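Capsid protein (Macrobrachium rosenbergii nodavirus, PDB 5YKU) forms the protruding domain of the nodavirus capsid, which builds dimeric spikes on the surface of the virus particle. Local coordinates at residues V20-L25 against T102-A107; S52-Q57 against F75-I80. One frame throughout, in Å; residues are numbered along the deposited sequence.

Both contacts lie at the same end of the antiparallel beta domain, where strands run out into loops, and each is part core, part surface. Contact 1, with Pro22, Thr102 and Tyr104 buried and Leu25 exposed, ties the loop before the outermost strand 26-33 to its neighbour 96-104 through one backbone bond, a proline on a tyrosine ring and a shared water. Contact 2, with Asp76 and Gln57 buried and Glu54 exposed, joins the loops flanking the adjacent strands 57-63 and 69-75 and is far more polar, centred on the Asp76 carboxylate. The two meet through Gln57, whose NE2 bonds Gly106 O and whose CG packs against Tyr104 CD2, and through a backbone bond from Gln105 N to Leu56 O.

Contact 1 of 2, residues V20-L25 against T102-A107; sequences VPPTEL and TDYQGA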
ATOM      1  N   VAL A  20      -4.506  -3.937   7.023  1.00 10.00           N
ATOM      2  CA  VAL A  20      -5.293  -4.343   8.172  1.00 10.06           C
ATOM      3  C   VAL A  20      -6.369  -3.287   8.499  1.00  9.76           C
ATOM      4  O   VAL A  20      -5.978  -2.117   8.609  1.00 10.63           O
ATOM      5  CB  VAL A  20      -4.343  -4.538   9.330  1.00 11.09           C
ATOM      6  CG1 VAL A  20      -5.124  -4.872  10.616  1.00 13.36           C
ATOM      7  CG2 VAL A  20      -3.331  -5.674   9.098  1.00 12.92           C
ATOM      8  N   PRO A  21      -7.611  -3.653   8.665  1.00  8.97           N
ATOM      9  CA  PRO A  21      -8.632  -2.646   9.003  1.00 10.00           C
ATOM     10  C   PRO A  21      -8.473  -2.072  10.387  1.00 10.15           C
ATOM     11  O   PRO A  21      -7.932  -2.723  11.293  1.00 10.51           O
ATOM     12  CB  PRO A  21      -9.909  -3.371   8.858  1.00 11.02           C
ATOM     13  CG  PRO A  21      -9.624  -4.574   7.975  1.00 12.05           C
ATOM     14  CD  PRO A  21      -8.231  -4.944   8.364  1.00 10.11           C
ATOM     15  N   PRO A  22      -8.906  -0.866  10.591  1.00  9.93           N
ATOM     16  CA  PRO A  22      -8.917  -0.282  11.927  1.00  9.58           C
ATOM     17  C   PRO A  22      -9.976  -0.964  12.771  1.00  9.10           C
ATOM     18  O   PRO A  22     -10.887  -1.608  12.342  1.00 10.34           O
ATOM     19  CB  PRO A  22      -9.358   1.209  11.671  1.00  9.76           C
ATOM     20  CG  PRO A  22     -10.198   1.133  10.478  1.00 10.31           C
ATOM     21  CD  PRO A  22      -9.588   0.018   9.597  1.00 10.46           C
ATOM     22  N   THR A  23      -9.766  -0.798  14.089  1.00 11.19           N
ATOM     23  CA  THR A  23     -10.705  -1.308  15.109  1.00 11.86           C
ATOM     24  C   THR A  23     -11.462  -0.199  15.782  1.00 13.17           C
ATOM     25  O   THR A  23     -12.234  -0.528  16.655  1.00 14.33           O
ATOM     26  CB  THR A  23      -9.939  -2.083  16.213  1.00 12.01           C
ATOM     27  OG1 THR A  23      -8.933  -1.293  16.793  1.00 13.86           O
ATOM     28  CG2 THR A  23      -9.268  -3.321  15.649  1.00 13.84           C
ATOM     29  N   GLU A  24     -11.175   1.011  15.413  1.00 10.94           N
ATOM     30  CA  GLU A  24     -11.851   2.218  15.999  1.00 10.70           C
ATOM     31  C   GLU A  24     -12.161   3.155  14.818  1.00 11.12           C
ATOM     32  O   GLU A  24     -11.584   3.030  13.724  1.00 12.14           O
ATOM     33  CB  GLU A  24     -10.990   2.931  17.035  1.00 10.46           C
ATOM     34  CG  GLU A  24     -10.665   2.084  18.257  1.00 12.06           C
ATOM     35  CD  GLU A  24     -11.877   1.801  19.089  1.00 12.74           C
ATOM     36  OE1 GLU A  24     -12.799   2.625  19.230  1.00 15.36           O
ATOM     37  OE2 GLU A  24     -11.972   0.703  19.808  1.00 15.18           O
ATOM     38  N   LEU A  25     -13.031   4.112  15.014  1.00 10.38           N
ATOM     39  CA  LEU A  25     -13.427   5.067  13.977  1.00 11.05           C
ATOM     40  C   LEU A  25     -12.375   5.965  13.603  1.00 10.58           C
ATOM     41  O   LEU A  25     -12.273   6.302  12.364  1.00 11.13           O
ATOM     42  CB  LEU A  25     -14.717   5.861  14.375  1.00 11.10           C
ATOM     43  CG  LEU A  25     -15.896   5.003  14.647  1.00 12.70           C
ATOM     44  CD1 LEU A  25     -17.111   5.917  15.032  1.00 15.69           C
ATOM     45  CD2 LEU A  25     -16.271   4.069  13.568  1.00 14.88           C
ATOM     46  N   THR A 102      -6.712   6.480   9.590  1.00 10.02           N
ATOM     47  CA  THR A 102      -8.086   6.127   9.203  1.00  9.72           C
ATOM     48  C   THR A 102      -9.068   6.996   9.891  1.00  9.69           C
ATOM     49  O   THR A 102      -8.943   7.308  11.045  1.00 10.25           O
ATOM     50  CB  THR A 102      -8.396   4.666   9.345  1.00 10.43           C
ATOM     51  OG1 THR A 102      -8.132   4.279  10.707  1.00 11.23           O
ATOM     52  CG2 THR A 102      -7.516   3.793   8.439  1.00 10.72           C
ATOM     53  N   ASP A 103     -10.113   7.379   9.195  1.00  9.18           N
ATOM     54  CA  ASP A 103     -11.222   8.186   9.678  1.00 10.63           C
ATOM     55  C   ASP A 103     -12.483   7.611   8.996  1.00  9.36           C
ATOM     56  O   ASP A 103     -12.753   7.851   7.818  1.00 10.33           O
ATOM     57  CB  ASP A 103     -11.008   9.678   9.322  1.00 10.78           C
ATOM     58  CG  ASP A 103     -12.158  10.510   9.725  1.00 14.82           C
ATOM     59  OD1 ASP A 103     -13.208  10.052  10.149  1.00 18.24           O
ATOM     60  OD2 ASP A 103     -12.010  11.737   9.412  1.00 21.23           O
ATOM     61  N   TYR A 104     -13.170   6.738   9.684  1.00  9.23           N
ATOM     62  CA  TYR A 104     -14.309   6.002   9.198  1.00  9.98           C
ATOM     63  C   TYR A 104     -15.551   6.519   9.902  1.00 11.07           C
ATOM     64  O   TYR A 104     -15.556   6.527  11.149  1.00 12.43           O
ATOM     65  CB  TYR A 104     -14.143   4.498   9.423  1.00  9.83           C
ATOM     66  CG  TYR A 104     -13.154   3.704   8.599  1.00  9.00           C
ATOM     67  CD1 TYR A 104     -12.094   4.318   7.917  1.00  9.87           C
ATOM     68  CD2 TYR A 104     -13.249   2.312   8.508  1.00  9.65           C
ATOM     69  CE1 TYR A 104     -11.160   3.572   7.195  1.00  8.67           C
ATOM     70  CE2 TYR A 104     -12.356   1.587   7.792  1.00  9.30           C
ATOM     71  CZ  TYR A 104     -11.272   2.209   7.165  1.00  8.91           C
ATOM     72  OH  TYR A 104     -10.332   1.504   6.424  1.00  9.29           O
ATOM     73  N   GLN A 105     -16.595   6.887   9.223  1.00  9.90           N
ATOM     74  CA  GLN A 105     -17.833   7.342   9.923  1.00  9.36           C
ATOM     75  C   GLN A 105     -18.456   6.214  10.650  1.00 11.32           C
ATOM     76  O   GLN A 105     -18.924   6.354  11.778  1.00 12.24           O
ATOM     77  CB  GLN A 105     -18.777   7.949   8.958  1.00 10.77           C
ATOM     78  CG  GLN A 105     -20.098   8.417   9.623  1.00 12.68           C
ATOM     79  CD  GLN A 105     -21.055   8.895   8.604  1.00 14.46           C
ATOM     80  OE1 GLN A 105     -22.049   8.141   8.326  1.00 21.71           O
ATOM     81  NE2 GLN A 105     -20.807   9.931   8.053  1.00 12.75           N
ATOM     82  N   GLY A 106     -18.476   5.022  10.055  1.00 11.31           N
ATOM     83  CA  GLY A 106     -18.878   3.752  10.635  1.00 13.03           C
ATOM     84  C   GLY A 106     -17.895   2.662  10.404  1.00 16.00           C
ATOM     85  O   GLY A 106     -17.128   2.776   9.411  1.00 13.53           O
ATOM     86  N   ALA A 107     -17.703   1.661  11.307  1.00 16.70           N
ATOM     87  CA  ALA A 107     -16.566   0.654  11.159  1.00 17.75           C
ATOM     88  C   ALA A 107     -17.001  -0.715  11.779  1.00 21.28           C
ATOM     89  O   ALA A 107     -16.115  -1.339  12.545  1.00 28.47           O
ATOM     90  CB  ALA A 107     -15.273   1.072  11.674  1.00 21.07           C
TER
HETATM   91  O   HOH W   1     -10.681   4.232  11.492  1.00 13.01           O
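Pro22 and Leu25 pack against Thr102, Tyr104 and Ala107 in a partly buried loop-to-strand contact, where the loop before strand 26-33 meets the end of strand 96-104. Pro22 and Tyr104 approach tip to tip: Pro22 CG lies 3.8 Å from the centroid of the Tyr104 ring, 24° off its normal, a CH-pi contact over one face but displaced toward the rim. A rigid, nonpolar pyrrolidine suits this place, since it lays CH groups on the ring. Pro22 CB rests against Thr102 OG1 at 3.4 Å.

The backbone supplies the direct hydrogen bond, from Tyr104 N to Leu25 O (2.9 Å), nearly straight at 177°. It carries the antiparallel pairing of strands 26-33 and 96-104 to Leu25, just before strand 26-33, and Asp103 CA adds a CA-H...O contact to the same oxygen. Asp103, its CB turned away from the loop, forms a salt bridge with Lys26 through OD1.

A water fills the corner between loop and strand. It donates to Glu24 O at 2.7 Å and more weakly to Leu25 O, and bonds Thr102 OG1, which lies between its own backbone N and carbonyl carbon (chi1 56°) and is weakly bonded to Gln27 O. Toward the surface Leu25 lays CB (3.4 Å) and CD2 against Tyr104 O, and CD2 goes on to meet Ala107 CB at 3.7 Å, the short alanine meeting the leucine methyl just after the strand.

Contact 2 of 2, residues S52-Q57 against F75-I80; sequences SSEVLQ and FDTSAI
Asp76 fits its carboxylate among the backbone and hydroxyl donors of Ser53 and Gln57, and this polar cluster is the tightly packed part of the contact. OD2 accepts from Ser53 OG at 2.7 Å, on the syn side and close to the carboxylate plane, and from Ser53 N at 2.9 Å, well above that plane. OD1 takes Gln57 N at 3.1 Å and the hydroxyl of Thr77, which arrive from opposite faces. Aspartate suits the place because its short side chain keeps the carboxylate close to the backbone, within reach of donors from both loops; four donors, together with a salt bridge from OD2 to Arg50, grip the buried group and probably stabilise its negative charge. Arg50 also bonds Gln57 OE1, whose amide plane is only 9° from that of the carboxylate.

Ser52 and Ser53 each open an ST turn, the hydroxyl accepting from the backbone N two residues on, Glu54 N and Val55 N. Serine suits both positions because its hydroxyl can accept within the turn while donating across the contact: Ser52 OG donates a hydrogen bond to Asp76 O (2.7 Å), from above the carbonyl plane. Thr77 OG1 does likewise, donating to Asp76 OD1 and accepting from Leu56 N at 2.9 Å. The loops bordering adjacent strands 57-63 and 69-75 are thereby stitched together.

Beside this cluster the contact turns apolar: Leu56 and Phe75 lie side by side, pointing the same way, with Leu56 CB 3.6 Å from Phe75 CZ, so that their hydrocarbon surfaces cover one another. At the looser solvent side the exposed Glu54 points its CB away from the other loop; its chain bends at chi2 (-56°), which turns CD back, and OE1 comes only to 3.9 Å from Thr77 CG2.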
ATOM      1  N   SER A  52     -18.562  -0.894  -1.417  1.00  9.80           N
ATOM      2  CA  SER A  52     -18.584   0.329  -0.588  1.00  9.65           C
ATOM      3  C   SER A  52     -19.341   0.129   0.708  1.00 10.01           C
ATOM      4  O   SER A  52     -20.446  -0.428   0.677  1.00 10.99           O
ATOM      5  CB  SER A  52     -19.264   1.448  -1.353  1.00 10.50           C
ATOM      6  OG  SER A  52     -19.384   2.591  -0.514  1.00 10.38           O
ATOM      7  N   SER A  53     -18.791   0.615   1.794  1.00  9.28           N
ATOM      8  CA  SER A  53     -19.535   0.616   3.073  1.00 10.05           C
ATOM      9  C   SER A  53     -20.636   1.604   3.063  1.00 10.70           C
ATOM     10  O   SER A  53     -21.527   1.466   3.950  1.00 12.29           O
ATOM     11  CB  SER A  53     -18.564   0.932   4.186  1.00  9.59           C
ATOM     12  OG  SER A  53     -18.189   2.342   4.133  1.00 10.13           O
ATOM     13  N   GLU A  54     -20.590   2.578   2.227  1.00 10.50           N
ATOM     14  CA  GLU A  54     -21.513   3.698   2.249  1.00 12.07           C
ATOM     15  C   GLU A  54     -21.394   4.520   3.539  1.00 11.65           C
ATOM     16  O   GLU A  54     -22.305   5.357   3.778  1.00 14.89           O
ATOM     17  CB  GLU A  54     -22.956   3.312   1.921  1.00 13.71           C
ATOM     18  CG  GLU A  54     -23.044   2.568   0.554  1.00 14.39           C
ATOM     19  CD  GLU A  54     -22.486   3.235  -0.744  1.00 22.37           C
ATOM     20  OE1 GLU A  54     -22.094   4.448  -0.868  1.00 26.83           O
ATOM     21  OE2 GLU A  54     -22.306   2.470  -1.803  1.00 22.71           O
ATOM     22  N   VAL A  55     -20.402   4.324   4.355  1.00 10.20           N
ATOM     23  CA  VAL A  55     -20.222   4.997   5.634  1.00 10.52           C
ATOM     24  C   VAL A  55     -18.871   5.646   5.710  1.00  9.91           C
ATOM     25  O   VAL A  55     -18.251   5.779   6.780  1.00 10.32           O
ATOM     26  CB  VAL A  55     -20.632   4.157   6.840  1.00 11.49           C
ATOM     27  CG1 VAL A  55     -22.133   3.870   6.816  1.00 13.14           C
ATOM     28  CG2 VAL A  55     -19.855   2.901   6.951  1.00 12.17           C
ATOM     29  N   LEU A  56     -18.408   6.148   4.550  1.00  9.47           N
ATOM     30  CA  LEU A  56     -17.384   7.145   4.525  1.00  9.22           C
ATOM     31  C   LEU A  56     -16.090   6.703   5.185  1.00  9.20           C
ATOM     32  O   LEU A  56     -15.621   7.211   6.209  1.00 10.37           O
ATOM     33  CB  LEU A  56     -17.789   8.501   5.111  1.00 10.69           C
ATOM     34  CG  LEU A  56     -18.901   9.243   4.354  1.00 10.13           C
ATOM     35  CD1 LEU A  56     -20.294   8.696   4.575  1.00 12.20           C
ATOM     36  CD2 LEU A  56     -18.883  10.767   4.807  1.00 10.86           C
ATOM     37  N   GLN A  57     -15.482   5.628   4.688  1.00  8.50           N
ATOM     38  CA  GLN A  57     -14.303   5.010   5.251  1.00  8.29           C
ATOM     39  C   GLN A  57     -13.081   5.590   4.566  1.00  8.36           C
ATOM     40  O   GLN A  57     -12.711   5.219   3.430  1.00  9.80           O
ATOM     41  CB  GLN A  57     -14.437   3.468   5.182  1.00  9.15           C
ATOM     42  CG  GLN A  57     -15.585   2.997   6.024  1.00  9.47           C
ATOM     43  CD  GLN A  57     -15.813   1.523   6.101  1.00 10.44           C
ATOM     44  OE1 GLN A  57     -15.395   0.764   5.179  1.00 10.22           O
ATOM     45  NE2 GLN A  57     -16.453   1.087   7.116  1.00 10.38           N
ATOM     46  N   PHE A  75     -11.112   6.168  -0.350  1.00  7.94           N
ATOM     47  CA  PHE A  75     -12.434   6.629   0.159  1.00  7.97           C
ATOM     48  C   PHE A  75     -13.461   5.944  -0.619  1.00  7.83           C
ATOM     49  O   PHE A  75     -13.364   5.865  -1.852  1.00  9.45           O
ATOM     50  CB  PHE A  75     -12.579   8.147   0.037  1.00  9.20           C
ATOM     51  CG  PHE A  75     -13.701   8.704   0.860  1.00  9.42           C
ATOM     52  CD1 PHE A  75     -13.610   8.645   2.238  1.00 11.44           C
ATOM     53  CD2 PHE A  75     -14.815   9.211   0.344  1.00 10.18           C
ATOM     54  CE1 PHE A  75     -14.565   9.219   3.067  1.00 11.83           C
ATOM     55  CE2 PHE A  75     -15.838   9.741   1.172  1.00 10.36           C
ATOM     56  CZ  PHE A  75     -15.681   9.807   2.506  1.00 11.89           C
ATOM     57  N   ASP A  76     -14.512   5.420   0.014  1.00  8.77           N
ATOM     58  CA  ASP A  76     -15.470   4.541  -0.654  1.00  8.74           C
ATOM     59  C   ASP A  76     -16.818   5.107  -0.912  1.00  9.41           C
ATOM     60  O   ASP A  76     -17.634   4.376  -1.441  1.00 10.55           O
ATOM     61  CB  ASP A  76     -15.526   3.226   0.125  1.00  8.72           C
ATOM     62  CG  ASP A  76     -16.116   3.340   1.519  1.00  8.99           C
ATOM     63  OD1 ASP A  76     -16.344   4.495   1.987  1.00  9.04           O
ATOM     64  OD2 ASP A  76     -16.394   2.224   2.108  1.00  9.73           O
ATOM     65  N   THR A  77     -17.118   6.322  -0.539  1.00 10.07           N
ATOM     66  CA  THR A  77     -18.515   6.791  -0.535  1.00 10.47           C
ATOM     67  C   THR A  77     -18.649   8.044  -1.319  1.00 11.49           C
ATOM     68  O   THR A  77     -18.112   9.115  -0.949  1.00 13.57           O
ATOM     69  CB  THR A  77     -19.017   7.017   0.907  1.00 10.24           C
ATOM     70  OG1 THR A  77     -18.844   5.803   1.677  1.00 10.69           O
ATOM     71  CG2 THR A  77     -20.437   7.427   0.928  1.00 11.89           C
ATOM     72  N   SER A  78     -19.353   8.009  -2.428  1.00 11.02           N
ATOM     73  CA  SER A  78     -19.624   9.132  -3.337  1.00 12.39           C
ATOM     74  C   SER A  78     -18.389   9.645  -4.045  1.00 11.44           C
ATOM     75  O   SER A  78     -18.177   9.327  -5.205  1.00 11.00           O
ATOM     76  CB  SER A  78     -20.379  10.254  -2.674  1.00 16.67           C
ATOM     77  OG  SER A  78     -20.718  11.076  -3.827  1.00 20.22           O
ATOM     78  N   ALA A  79     -17.562  10.389  -3.366  1.00  9.98           N
ATOM     79  CA  ALA A  79     -16.306  10.888  -3.911  1.00 10.81           C
ATOM     80  C   ALA A  79     -15.207   9.850  -3.777  1.00  9.76           C
ATOM     81  O   ALA A  79     -14.389   9.841  -2.857  1.00 10.09           O
ATOM     82  CB  ALA A  79     -15.928  12.214  -3.209  1.00 13.70           C
ATOM     83  N   ILE A  80     -15.219   8.906  -4.684  1.00  9.36           N
ATOM     84  CA  ILE A  80     -14.378   7.706  -4.557  1.00 10.51           C
ATOM     85  C   ILE A  80     -12.926   8.108  -4.730  1.00 10.11           C
ATOM     86  O   ILE A  80     -12.573   8.795  -5.717  1.00 10.75           O
ATOM     87  CB  ILE A  80     -14.805   6.572  -5.478  1.00 10.42           C
ATOM     88  CG1 ILE A  80     -16.281   6.238  -5.231  1.00 14.15           C
ATOM     89  CG2 ILE A  80     -13.872   5.326  -5.307  1.00 10.39           C
ATOM     90  CD1 ILE A  80     -16.796   5.227  -6.174  1.00 16.73           C
TER